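Local coordinates for substrate binding periplasmic protein (Ralstonia solanacearum, PDB 3LOP) that binds leucine in the cleft between its two lobes and probably serves solute uptake as a periplasmic substrate-binding protein, at residues Asp130-Ala135 with Ala199-Ala204; Pro208-Val213 with Gln237-Leu242; Arg214-Arg219 with Ala223-Leu228; Ile231-Leu236 with Tyr248-Val253. All coordinates share one frame; numbering follows the deposited sequence.

Contact 1. Residues Asp130-Ala135 with Ala199-Ala204; sequences DKMITA and AIFLGA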
loop_
_atom_site.group_PDB
_atom_site.type_symbol
_atom_site.label_atom_id
_atom_site.label_comp_id
_atom_site.label_asym_id
_atom_site.label_seq_id
_atom_site.Cartn_x
_atom_site.Cartn_y
_atom_site.Cartn_z
ATOM N N ASP A 130 -11.955 9.439 -4.888
ATOM C CA ASP A 130 -12.597 10.280 -5.892
ATOM C C ASP A 130 -13.037 9.442 -7.086
ATOM O O ASP A 130 -14.186 9.510 -7.521
ATOM C CB ASP A 130 -11.640 11.372 -6.389
ATOM C CG ASP A 130 -11.444 12.483 -5.382
ATOM O OD1 ASP A 130 -12.361 12.720 -4.567
ATOM O OD2 ASP A 130 -10.377 13.134 -5.416
ATOM N N LYS A 131 -12.120 8.643 -7.614
ATOM C CA LYS A 131 -12.423 7.823 -8.779
ATOM C C LYS A 131 -13.533 6.798 -8.536
ATOM O O LYS A 131 -14.477 6.710 -9.320
ATOM C CB LYS A 131 -11.152 7.121 -9.263
ATOM C CG LYS A 131 -11.119 6.856 -10.763
ATOM C CD LYS A 131 -9.748 6.365 -11.203
ATOM C CE LYS A 131 -9.685 6.155 -12.707
ATOM N NZ LYS A 131 -9.946 7.416 -13.451
HETATM N N MSE A 132 -13.430 6.037 -7.449
HETATM C CA MSE A 132 -14.433 5.016 -7.142
HETATM C C MSE A 132 -15.798 5.569 -6.750
HETATM O O MSE A 132 -16.827 5.083 -7.221
HETATM C CB MSE A 132 -13.943 4.097 -6.019
HETATM C CG MSE A 132 -12.858 3.124 -6.428
HETATM SE SE MSE A 132 -12.436 1.886 -5.000
HETATM C CE MSE A 132 -11.089 2.930 -4.092
ATOM N N ILE A 133 -15.811 6.569 -5.877
ATOM C CA ILE A 133 -17.071 7.145 -5.435
ATOM C C ILE A 133 -17.773 7.881 -6.573
ATOM O O ILE A 133 -18.984 7.756 -6.743
ATOM C CB ILE A 133 -16.855 8.097 -4.231
ATOM C CG1 ILE A 133 -16.290 7.306 -3.048
ATOM C CG2 ILE A 133 -18.171 8.754 -3.833
ATOM C CD1 ILE A 133 -17.196 6.187 -2.563
ATOM N N THR A 134 -17.016 8.629 -7.367
ATOM C CA THR A 134 -17.618 9.352 -8.481
ATOM C C THR A 134 -18.231 8.368 -9.474
ATOM O O THR A 134 -19.268 8.647 -10.076
ATOM C CB THR A 134 -16.586 10.242 -9.196
ATOM O OG1 THR A 134 -16.110 11.236 -8.284
ATOM C CG2 THR A 134 -17.214 10.935 -10.396
ATOM N N ALA A 135 -17.591 7.213 -9.639
ATOM C CA ALA A 135 -18.103 6.192 -10.546
ATOM C C ALA A 135 -19.458 5.699 -10.039
ATOM O O ALA A 135 -20.387 5.504 -10.825
ATOM C CB ALA A 135 -17.120 5.031 -10.643
ATOM N N ALA A 199 -24.085 0.477 -1.602
ATOM C CA ALA A 199 -22.663 0.195 -1.713
ATOM C C ALA A 199 -21.998 0.450 -0.369
ATOM O O ALA A 199 -22.440 1.298 0.404
ATOM C CB ALA A 199 -22.032 1.091 -2.788
ATOM N N ILE A 200 -20.946 -0.309 -0.088
ATOM C CA ILE A 200 -20.198 -0.146 1.151
ATOM C C ILE A 200 -18.727 -0.028 0.799
ATOM O O ILE A 200 -18.164 -0.901 0.134
ATOM C CB ILE A 200 -20.393 -1.341 2.102
ATOM C CG1 ILE A 200 -21.838 -1.368 2.607
ATOM C CG2 ILE A 200 -19.425 -1.228 3.274
ATOM C CD1 ILE A 200 -22.183 -2.607 3.420
ATOM N N PHE A 201 -18.120 1.066 1.244
ATOM C CA PHE A 201 -16.714 1.335 0.992
ATOM C C PHE A 201 -15.901 0.865 2.192
ATOM O O PHE A 201 -16.238 1.164 3.339
ATOM C CB PHE A 201 -16.514 2.831 0.761
ATOM C CG PHE A 201 -15.107 3.207 0.404
ATOM C CD1 PHE A 201 -14.162 3.447 1.396
ATOM C CD2 PHE A 201 -14.724 3.303 -0.928
ATOM C CE1 PHE A 201 -12.851 3.779 1.064
ATOM C CE2 PHE A 201 -13.416 3.634 -1.270
ATOM C CZ PHE A 201 -12.479 3.872 -0.271
ATOM N N LEU A 202 -14.834 0.118 1.925
ATOM C CA LEU A 202 -13.996 -0.408 2.993
ATOM C C LEU A 202 -12.711 0.384 3.219
ATOM O O LEU A 202 -11.745 0.253 2.465
ATOM C CB LEU A 202 -13.643 -1.871 2.707
ATOM C CG LEU A 202 -14.798 -2.801 2.320
ATOM C CD1 LEU A 202 -14.243 -4.185 2.010
ATOM C CD2 LEU A 202 -15.828 -2.869 3.447
ATOM N N GLY A 203 -12.718 1.215 4.256
ATOM C CA GLY A 203 -11.538 1.989 4.607
ATOM C C GLY A 203 -10.895 1.186 5.715
ATOM O O GLY A 203 -10.871 1.599 6.878
ATOM N N ALA A 204 -10.376 0.023 5.341
ATOM C CA ALA A 204 -9.789 -0.901 6.294
ATOM C C ALA A 204 -8.570 -1.635 5.766
ATOM O O ALA A 204 -8.166 -1.466 4.615
ATOM C CB ALA A 204 -10.843 -1.916 6.700
#
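Met132 and Ile133 on helix 125-138 meet Phe201 of strand 199-203 while the backbones keep apart: the closest CA atoms, those of Ile133 and Phe201, are 8.7 Å from each other, and side chains fill the distance. With CG trans to its own backbone N (chi1 -176°), Phe201 stands out from the strand and meets both helix side chains at roughly a right angle. Met132, a selenomethionine, bends at chi3, and its terminal methyl comes to the ring edge, near the ring plane, with CE 3.7 Å from Phe201 CE2. Its selenium lies 5.5 Å from the ring centroid, an oblique Met-aromatic contact. Ile133 sets its delta methyl obliquely beside the ring, CD1 being 4.1 Å from Phe201 CD2. The flexible selenoether chain suits its place because it can bring the CE methyl to the rim of the flat ring. Val161, Leu226 and Leu228 add further apolar cover to Phe201. No hydrogen bond joins the two segments; the strand backbone instead pairs within the parallel sheet, Phe201 with Gly145 and Leu147. Attraction in this contact therefore comes from dispersion and the burial of apolar surface.

Contact 2. Residues Pro208-Val213 with Gln237-Leu242; sequences PAAQFV and QKVAGL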
loop_
_atom_site.group_PDB
_atom_site.type_symbol
_atom_site.label_atom_id
_atom_site.label_comp_id
_atom_site.label_asym_id
_atom_site.label_seq_id
_atom_site.Cartn_x
_atom_site.Cartn_y
_atom_site.Cartn_z
ATOM N N PRO A 208 -9.456 -7.321 8.561
ATOM C CA PRO A 208 -10.818 -6.907 8.906
ATOM C C PRO A 208 -11.702 -6.793 7.663
ATOM O O PRO A 208 -12.890 -7.103 7.705
ATOM C CB PRO A 208 -10.609 -5.568 9.622
ATOM C CG PRO A 208 -9.282 -5.084 9.106
ATOM C CD PRO A 208 -8.467 -6.348 9.054
ATOM N N ALA A 209 -11.118 -6.359 6.552
ATOM C CA ALA A 209 -11.882 -6.238 5.316
ATOM C C ALA A 209 -12.409 -7.612 4.903
ATOM O O ALA A 209 -13.583 -7.757 4.559
ATOM C CB ALA A 209 -11.006 -5.659 4.204
ATOM N N ALA A 210 -11.537 -8.615 4.943
ATOM C CA ALA A 210 -11.909 -9.975 4.567
ATOM C C ALA A 210 -12.995 -10.538 5.478
ATOM O O ALA A 210 -13.971 -11.124 5.005
ATOM C CB ALA A 210 -10.683 -10.877 4.597
ATOM N N GLN A 211 -12.830 -10.359 6.786
ATOM C CA GLN A 211 -13.817 -10.854 7.734
ATOM C C GLN A 211 -15.147 -10.136 7.552
ATOM O O GLN A 211 -16.209 -10.759 7.613
ATOM C CB GLN A 211 -13.312 -10.688 9.166
ATOM C CG GLN A 211 -12.197 -11.657 9.515
ATOM C CD GLN A 211 -12.664 -13.101 9.505
ATOM O OE1 GLN A 211 -11.854 -14.027 9.507
ATOM N NE2 GLN A 211 -13.980 -13.300 9.505
ATOM N N PHE A 212 -15.098 -8.829 7.318
ATOM C CA PHE A 212 -16.331 -8.082 7.117
ATOM C C PHE A 212 -17.054 -8.588 5.869
ATOM O O PHE A 212 -18.251 -8.870 5.905
ATOM C CB PHE A 212 -16.054 -6.584 6.952
ATOM C CG PHE A 212 -17.291 -5.783 6.670
ATOM C CD1 PHE A 212 -18.064 -5.281 7.712
ATOM C CD2 PHE A 212 -17.729 -5.600 5.362
ATOM C CE1 PHE A 212 -19.263 -4.614 7.452
ATOM C CE2 PHE A 212 -18.923 -4.938 5.091
ATOM C CZ PHE A 212 -19.692 -4.443 6.140
ATOM N N VAL A 213 -16.327 -8.701 4.764
ATOM C CA VAL A 213 -16.927 -9.162 3.517
ATOM C C VAL A 213 -17.539 -10.556 3.635
ATOM O O VAL A 213 -18.678 -10.769 3.219
ATOM C CB VAL A 213 -15.897 -9.144 2.363
ATOM C CG1 VAL A 213 -16.494 -9.764 1.110
ATOM C CG2 VAL A 213 -15.482 -7.709 2.074
ATOM N N GLN A 237 -10.112 -12.325 -1.662
ATOM C CA GLN A 237 -10.889 -13.451 -2.162
ATOM C C GLN A 237 -10.465 -14.773 -1.528
ATOM O O GLN A 237 -11.282 -15.675 -1.358
ATOM C CB GLN A 237 -10.808 -13.528 -3.693
ATOM C CG GLN A 237 -9.451 -13.865 -4.267
ATOM C CD GLN A 237 -9.451 -13.799 -5.785
ATOM O OE1 GLN A 237 -9.306 -12.726 -6.373
ATOM N NE2 GLN A 237 -9.636 -14.944 -6.425
ATOM N N LYS A 238 -9.194 -14.882 -1.159
ATOM C CA LYS A 238 -8.695 -16.102 -0.529
ATOM C C LYS A 238 -9.295 -16.298 0.861
ATOM O O LYS A 238 -9.797 -17.374 1.190
ATOM C CB LYS A 238 -7.167 -16.053 -0.422
ATOM C CG LYS A 238 -6.566 -17.100 0.513
ATOM C CD LYS A 238 -6.861 -18.520 0.051
ATOM C CE LYS A 238 -6.206 -18.818 -1.286
ATOM N NZ LYS A 238 -6.455 -20.218 -1.727
ATOM N N VAL A 239 -9.249 -15.246 1.669
ATOM C CA VAL A 239 -9.762 -15.304 3.032
ATOM C C VAL A 239 -11.283 -15.214 3.144
ATOM O O VAL A 239 -11.897 -15.971 3.893
ATOM C CB VAL A 239 -9.126 -14.191 3.892
ATOM C CG1 VAL A 239 -9.650 -14.259 5.318
ATOM C CG2 VAL A 239 -7.609 -14.335 3.875
ATOM N N ALA A 240 -11.893 -14.297 2.401
ATOM C CA ALA A 240 -13.342 -14.125 2.458
ATOM C C ALA A 240 -14.109 -15.096 1.567
ATOM O O ALA A 240 -15.292 -15.355 1.798
ATOM C CB ALA A 240 -13.711 -12.692 2.093
ATOM N N GLY A 241 -13.437 -15.629 0.554
ATOM C CA GLY A 241 -14.087 -16.554 -0.356
ATOM C C GLY A 241 -14.613 -15.835 -1.581
ATOM O O GLY A 241 -15.221 -14.767 -1.472
ATOM N N LEU A 242 -14.387 -16.425 -2.749
ATOM C CA LEU A 242 -14.831 -15.834 -4.005
ATOM C C LEU A 242 -16.340 -15.580 -4.052
ATOM O O LEU A 242 -16.785 -14.608 -4.660
ATOM C CB LEU A 242 -14.410 -16.728 -5.175
ATOM C CG LEU A 242 -14.583 -16.141 -6.576
ATOM C CD1 LEU A 242 -13.829 -14.816 -6.681
ATOM C CD2 LEU A 242 -14.064 -17.132 -7.600
#
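Ala210 and Ala240 bring two helices together so closely that their CA atoms are only 4.9 Å apart. At this point the methyl of Ala240 lies against the backbone of helix 206-218, with CB 3.3 Å from Ala210 O, while the two methyl carbons, Ala210 CB and Ala240 CB, are 4.3 Å apart. Alanine suits both places: with nothing beyond CB, it lets one helix touch the peptide groups of the other. The contact is packing without hydrogen bonds between the segments.

Helix 206-218 and helix 233-240 follow the neighbouring parallel strands 199-203 and 224-227, so the pair belongs to the alternating strand-helix order of an alpha/beta lobe in a periplasmic binding protein. Val213 makes the looser buried contact, CG1 lying 4.2 Å from Ala240 CB, and packs also on Leu202 of the sheet and on Val245.

The solvent side is marked by the partly exposed Val239, although its inner branch still touches closely. CG1, held trans to the backbone N (chi1 -179°), lies on the methyl of Ala210, 3.6 Å from its CB, and Val239 CB is 3.7 Å from the same atom; a branch at CB allows this double touch. After Ala240 the helix ends: Gly241 has a positive phi (95°), a backbone shape glycine adopts easily, and occupies the N-cap position of helix 242-245. The nearby carbonyl of Val239 accepts a hydrogen bond from Arg214 NH2, one turn after Ala210 on helix 206-218.

Contact 3. Residues Arg214-Arg219 with Ala223-Leu228; sequences RQYRAR and AQLLGL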
loop_
_atom_site.group_PDB
_atom_site.type_symbol
_atom_site.label_atom_id
_atom_site.label_comp_id
_atom_site.label_asym_id
_atom_site.label_seq_id
_atom_site.Cartn_x
_atom_site.Cartn_y
_atom_site.Cartn_z
ATOM N N ARG A 214 -16.799 -11.501 4.208
ATOM C CA ARG A 214 -17.318 -12.858 4.355
ATOM C C ARG A 214 -18.600 -12.887 5.179
ATOM O O ARG A 214 -19.597 -13.484 4.772
ATOM C CB ARG A 214 -16.276 -13.774 5.011
ATOM C CG ARG A 214 -16.787 -15.197 5.253
ATOM C CD ARG A 214 -15.766 -16.075 5.973
ATOM N NE ARG A 214 -14.706 -16.571 5.097
ATOM C CZ ARG A 214 -14.881 -17.469 4.132
ATOM N NH1 ARG A 214 -16.082 -17.983 3.902
ATOM N NH2 ARG A 214 -13.848 -17.868 3.400
ATOM N N GLN A 215 -18.567 -12.241 6.339
ATOM C CA GLN A 215 -19.719 -12.204 7.238
ATOM C C GLN A 215 -20.899 -11.418 6.683
ATOM O O GLN A 215 -22.047 -11.842 6.804
ATOM C CB GLN A 215 -19.300 -11.621 8.588
ATOM C CG GLN A 215 -18.343 -12.513 9.370
ATOM C CD GLN A 215 -17.734 -11.813 10.569
ATOM O OE1 GLN A 215 -18.429 -11.141 11.330
ATOM N NE2 GLN A 215 -16.427 -11.979 10.752
ATOM N N TYR A 216 -20.620 -10.265 6.086
ATOM C CA TYR A 216 -21.674 -9.431 5.520
ATOM C C TYR A 216 -22.453 -10.197 4.454
ATOM O O TYR A 216 -23.684 -10.227 4.477
ATOM C CB TYR A 216 -21.067 -8.158 4.917
ATOM C CG TYR A 216 -22.068 -7.238 4.251
ATOM C CD1 TYR A 216 -22.993 -6.515 5.003
ATOM C CD2 TYR A 216 -22.104 -7.109 2.863
ATOM C CE1 TYR A 216 -23.932 -5.686 4.388
ATOM C CE2 TYR A 216 -23.035 -6.286 2.241
ATOM C CZ TYR A 216 -23.947 -5.580 3.007
ATOM O OH TYR A 216 -24.887 -4.786 2.385
ATOM N N ARG A 217 -21.733 -10.820 3.524
ATOM C CA ARG A 217 -22.369 -11.583 2.455
ATOM C C ARG A 217 -23.053 -12.844 2.983
ATOM O O ARG A 217 -24.149 -13.188 2.547
ATOM C CB ARG A 217 -21.337 -11.959 1.385
ATOM C CG ARG A 217 -20.986 -10.831 0.419
ATOM C CD ARG A 217 -22.008 -10.719 -0.712
ATOM N NE ARG A 217 -21.545 -9.810 -1.758
ATOM C CZ ARG A 217 -21.877 -8.525 -1.851
ATOM N NH1 ARG A 217 -22.697 -7.971 -0.965
ATOM N NH2 ARG A 217 -21.366 -7.785 -2.825
ATOM N N ALA A 218 -22.413 -13.525 3.927
ATOM C CA ALA A 218 -22.981 -14.749 4.481
ATOM C C ALA A 218 -24.316 -14.489 5.163
ATOM O O ALA A 218 -25.192 -15.356 5.184
ATOM C CB ALA A 218 -22.006 -15.379 5.471
ATOM N N ARG A 219 -24.473 -13.291 5.713
ATOM C CA ARG A 219 -25.699 -12.941 6.412
ATOM C C ARG A 219 -26.738 -12.232 5.549
ATOM O O ARG A 219 -27.698 -11.665 6.064
ATOM C CB ARG A 219 -25.357 -12.108 7.647
ATOM C CG ARG A 219 -24.549 -12.889 8.677
ATOM C CD ARG A 219 -24.024 -11.999 9.787
ATOM N NE ARG A 219 -25.102 -11.370 10.540
ATOM C CZ ARG A 219 -24.913 -10.508 11.531
ATOM N NH1 ARG A 219 -23.681 -10.171 11.893
ATOM N NH2 ARG A 219 -25.955 -9.975 12.151
ATOM N N ALA A 223 -25.041 -5.214 -0.763
ATOM C CA ALA A 223 -24.403 -4.004 -1.273
ATOM C C ALA A 223 -23.180 -4.271 -2.144
ATOM O O ALA A 223 -22.483 -5.269 -1.968
ATOM C CB ALA A 223 -24.012 -3.094 -0.107
ATOM N N GLN A 224 -22.944 -3.377 -3.100
ATOM C CA GLN A 224 -21.768 -3.465 -3.960
ATOM C C GLN A 224 -20.606 -3.146 -3.025
ATOM O O GLN A 224 -20.690 -2.216 -2.227
ATOM C CB GLN A 224 -21.849 -2.408 -5.065
ATOM C CG GLN A 224 -20.539 -2.148 -5.802
ATOM C CD GLN A 224 -20.077 -3.343 -6.605
ATOM O OE1 GLN A 224 -20.837 -3.892 -7.404
ATOM N NE2 GLN A 224 -18.825 -3.753 -6.404
ATOM N N LEU A 225 -19.527 -3.914 -3.116
ATOM C CA LEU A 225 -18.383 -3.688 -2.248
ATOM C C LEU A 225 -17.204 -3.085 -2.994
ATOM O O LEU A 225 -16.947 -3.416 -4.152
ATOM C CB LEU A 225 -17.965 -5.006 -1.590
ATOM C CG LEU A 225 -19.059 -5.685 -0.757
ATOM C CD1 LEU A 225 -18.639 -7.106 -0.410
ATOM C CD2 LEU A 225 -19.336 -4.870 0.501
ATOM N N LEU A 226 -16.497 -2.184 -2.320
ATOM C CA LEU A 226 -15.322 -1.539 -2.887
ATOM C C LEU A 226 -14.435 -1.102 -1.731
ATOM O O LEU A 226 -14.902 -0.989 -0.600
ATOM C CB LEU A 226 -15.715 -0.330 -3.748
ATOM C CG LEU A 226 -16.496 0.824 -3.117
ATOM C CD1 LEU A 226 -16.340 2.062 -3.989
ATOM C CD2 LEU A 226 -17.964 0.451 -2.965
ATOM N N GLY A 227 -13.158 -0.859 -2.004
ATOM C CA GLY A 227 -12.266 -0.458 -0.933
ATOM C C GLY A 227 -10.922 0.062 -1.390
ATOM O O GLY A 227 -10.596 0.030 -2.577
ATOM N N LEU A 228 -10.143 0.544 -0.426
ATOM C CA LEU A 228 -8.818 1.101 -0.681
ATOM C C LEU A 228 -7.774 0.056 -1.068
ATOM O O LEU A 228 -7.949 -1.138 -0.821
ATOM C CB LEU A 228 -8.329 1.854 0.558
ATOM C CG LEU A 228 -9.112 3.108 0.952
ATOM C CD1 LEU A 228 -8.598 3.634 2.288
ATOM C CD2 LEU A 228 -8.976 4.161 -0.133
#
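Two neighbouring side chains at the end of helix 206-218 are steered by different torsions onto one residue, Ala223. Tyr216 places CG trans to its backbone N (chi1 178°), sending its ring straight across to the start of the strand; Arg217 sets off beside its backbone N and folds at chi2 (-83°), which brings its guanidinium toward the carbonyl of the same residue. The phenol oxygen is the acceptor in a bond from Ala223 N, 3.2 Å from Tyr216 OH, with the donor lying in the ring plane. The same hydroxyl packs closely on the alanine methyl, Tyr216 OH being 3.1 Å from Ala223 CB, and the small side chain makes this possible. Arg217 approaches end-on: NH1 and NH2 each lie 2.9 Å from Ala223 O, which sits nearly in the guanidinium plane. Both bonds are bent, and this bifurcated grip holds the end of the group. Gly221 O, a second acceptor for NH1, adds to its placement, as does Leu225, which covers one guanidinium face toward its rim with CD1 3.7 Å from Arg217 NH2. The other methyl, Leu225 CD2, is 4.3 Å from Tyr216 CD2. Both the NH and the CO of Ala223 are thus bound as the chain turns into strand 224-227. The axes of 214-218 and 224-227 are nearly antiparallel (172°), with a closest approach of 11.4 Å, as expected for the return half of a right-handed beta-alpha-beta crossover, here completed by strand 199-203.

Contact 4. Residues Ile231-Leu236 with Tyr248-Val253; sequences IDPGIL and YSLALV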
loop_
_atom_site.group_PDB
_atom_site.type_symbol
_atom_site.label_atom_id
_atom_site.label_comp_id
_atom_site.label_asym_id
_atom_site.label_seq_id
_atom_site.Cartn_x
_atom_site.Cartn_y
_atom_site.Cartn_z
ATOM N N ILE A 231 -6.238 -3.003 0.732
ATOM C CA ILE A 231 -6.858 -4.323 0.684
ATOM C C ILE A 231 -6.492 -5.049 -0.612
ATOM O O ILE A 231 -7.037 -4.758 -1.673
ATOM C CB ILE A 231 -8.388 -4.200 0.762
ATOM C CG1 ILE A 231 -8.778 -3.459 2.043
ATOM C CG2 ILE A 231 -9.027 -5.584 0.714
ATOM C CD1 ILE A 231 -10.211 -2.967 2.062
ATOM N N ASP A 232 -5.562 -5.992 -0.518
ATOM C CA ASP A 232 -5.128 -6.763 -1.680
ATOM C C ASP A 232 -6.294 -7.661 -2.106
ATOM O O ASP A 232 -6.726 -8.525 -1.344
ATOM C CB ASP A 232 -3.918 -7.616 -1.290
ATOM C CG ASP A 232 -3.263 -8.284 -2.480
ATOM O OD1 ASP A 232 -3.992 -8.850 -3.320
ATOM O OD2 ASP A 232 -2.017 -8.250 -2.564
ATOM N N PRO A 233 -6.821 -7.469 -3.328
ATOM C CA PRO A 233 -7.944 -8.301 -3.777
ATOM C C PRO A 233 -7.631 -9.793 -3.832
ATOM O O PRO A 233 -8.533 -10.628 -3.737
ATOM C CB PRO A 233 -8.282 -7.716 -5.148
ATOM C CG PRO A 233 -6.961 -7.210 -5.629
ATOM C CD PRO A 233 -6.387 -6.551 -4.396
ATOM N N GLY A 234 -6.354 -10.122 -3.989
ATOM C CA GLY A 234 -5.953 -11.515 -4.038
ATOM C C GLY A 234 -6.146 -12.141 -2.674
ATOM O O GLY A 234 -6.696 -13.234 -2.548
ATOM N N ILE A 235 -5.693 -11.434 -1.645
ATOM C CA ILE A 235 -5.822 -11.904 -0.273
ATOM C C ILE A 235 -7.293 -11.907 0.132
ATOM O O ILE A 235 -7.770 -12.832 0.792
ATOM C CB ILE A 235 -5.061 -10.986 0.701
ATOM C CG1 ILE A 235 -3.589 -10.900 0.296
ATOM C CG2 ILE A 235 -5.202 -11.507 2.123
ATOM C CD1 ILE A 235 -2.776 -9.945 1.147
ATOM N N LEU A 236 -8.011 -10.868 -0.275
ATOM C CA LEU A 236 -9.423 -10.738 0.056
ATOM C C LEU A 236 -10.251 -11.938 -0.399
ATOM O O LEU A 236 -11.003 -12.513 0.387
ATOM C CB LEU A 236 -9.990 -9.453 -0.559
ATOM C CG LEU A 236 -11.455 -9.117 -0.267
ATOM C CD1 LEU A 236 -11.658 -8.935 1.227
ATOM C CD2 LEU A 236 -11.847 -7.844 -1.002
ATOM N N TYR A 248 -16.227 -7.296 -6.424
ATOM C CA TYR A 248 -15.559 -6.268 -5.631
ATOM C C TYR A 248 -14.850 -5.258 -6.533
ATOM O O TYR A 248 -14.121 -5.640 -7.450
ATOM C CB TYR A 248 -14.543 -6.931 -4.690
ATOM C CG TYR A 248 -13.691 -5.973 -3.882
ATOM C CD1 TYR A 248 -14.204 -5.325 -2.758
ATOM C CD2 TYR A 248 -12.366 -5.730 -4.237
ATOM C CE1 TYR A 248 -13.411 -4.456 -2.004
ATOM C CE2 TYR A 248 -11.567 -4.867 -3.493
ATOM C CZ TYR A 248 -12.095 -4.236 -2.378
ATOM O OH TYR A 248 -11.296 -3.396 -1.629
ATOM N N SER A 249 -15.072 -3.973 -6.262
ATOM C CA SER A 249 -14.467 -2.891 -7.035
ATOM C C SER A 249 -13.255 -2.300 -6.324
ATOM O O SER A 249 -13.221 -2.209 -5.097
ATOM C CB SER A 249 -15.486 -1.778 -7.288
ATOM O OG SER A 249 -16.482 -2.191 -8.206
ATOM N N LEU A 250 -12.265 -1.883 -7.104
ATOM C CA LEU A 250 -11.054 -1.320 -6.529
ATOM C C LEU A 250 -10.397 -0.328 -7.468
ATOM O O LEU A 250 -10.822 -0.149 -8.610
ATOM C CB LEU A 250 -10.051 -2.434 -6.216
ATOM C CG LEU A 250 -9.590 -3.241 -7.434
ATOM C CD1 LEU A 250 -8.095 -3.513 -7.342
ATOM C CD2 LEU A 250 -10.381 -4.534 -7.526
ATOM N N ALA A 251 -9.356 0.327 -6.967
ATOM C CA ALA A 251 -8.602 1.272 -7.769
ATOM C C ALA A 251 -7.190 0.716 -7.882
ATOM O O ALA A 251 -6.541 0.439 -6.875
ATOM C CB ALA A 251 -8.583 2.644 -7.103
ATOM N N LEU A 252 -6.730 0.529 -9.113
ATOM C CA LEU A 252 -5.394 0.009 -9.367
ATOM C C LEU A 252 -4.390 1.157 -9.293
ATOM O O LEU A 252 -4.530 2.144 -10.017
ATOM C CB LEU A 252 -5.340 -0.618 -10.762
ATOM C CG LEU A 252 -6.286 -1.789 -11.045
ATOM C CD1 LEU A 252 -6.396 -2.028 -12.548
ATOM C CD2 LEU A 252 -5.774 -3.020 -10.337
ATOM N N VAL A 253 -3.393 1.033 -8.420
ATOM C CA VAL A 253 -2.364 2.063 -8.278
ATOM C C VAL A 253 -0.975 1.455 -8.484
ATOM O O VAL A 253 0.048 2.127 -8.343
ATOM C CB VAL A 253 -2.434 2.753 -6.894
ATOM C CG1 VAL A 253 -3.775 3.450 -6.739
ATOM C CG2 VAL A 253 -2.224 1.741 -5.780
HETATM O O HOH W 1 -8.773 -3.109 -2.693
#
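Leu236 sets CD2 over the Tyr248 ring in a CH-pi contact. With CG trans to the backbone N (chi1 -178°), it places CD2 3.6 Å from the centroid of the Tyr248 ring and only 1° from the ring normal, so that all six ring carbons are equally near the methyl. Leucine suits the spot because a single branch can sit squarely on an aromatic face. Weaker packing flanks it: Pro233 CG lies 4.2 Å from Leu250 CD1, and Ile231 CB is 3.8 Å from Tyr248 OH, putting aliphatic groups beside the phenol oxygen.

Polar contact between the segments goes through one water. It donates to Ile231 O at 2.6 Å and accepts from Tyr248 OH at 2.8 Å, lying in the plane of the ring. The buried hydroxyl thereby gains a partner.

Within segment 231-236 the helix start is capped. Asp232 OD1 takes the bond from Gly234 N, 2.8 Å away and nearly in line with the C-O axis, while OD2 accepts from Arg285 N. Asp232 is thus an N-cap residue. Arg285 belongs to the leucine pocket, as does Ser230, and the side chain of Ile231 is about 7 Å from the bound leucine. A capped helix start beside the ligand, packed on strand 249-252 at the edge of an antiparallel sheet with 344-348, is consistent with the cleft-lining part of a periplasmic binding protein lobe.

In the fold
All four contacts are largely buried in one lobe, but they occupy different layers. Contact 1 packs helix 125-138 on the sheet; contacts 2 and 3 share helix 206-218, and Ile200 and Leu202 of contact 1 support that helix from the strand beneath. Contact 3 is nested within the loop that contact 2 closes. Contact 4 shares helix 233-240 with contact 2, where Leu236 also touches Ala210, and meets contact 3 through Leu225 O and Ser249 N. No hydrogen bond crosses contacts 1 or 2. Direct polar bonds appear in contact 3, where a chain turn enters a strand, and a bridging water in contact 4, nearest the leucine; Val239 and Arg217 are among the partly exposed residues.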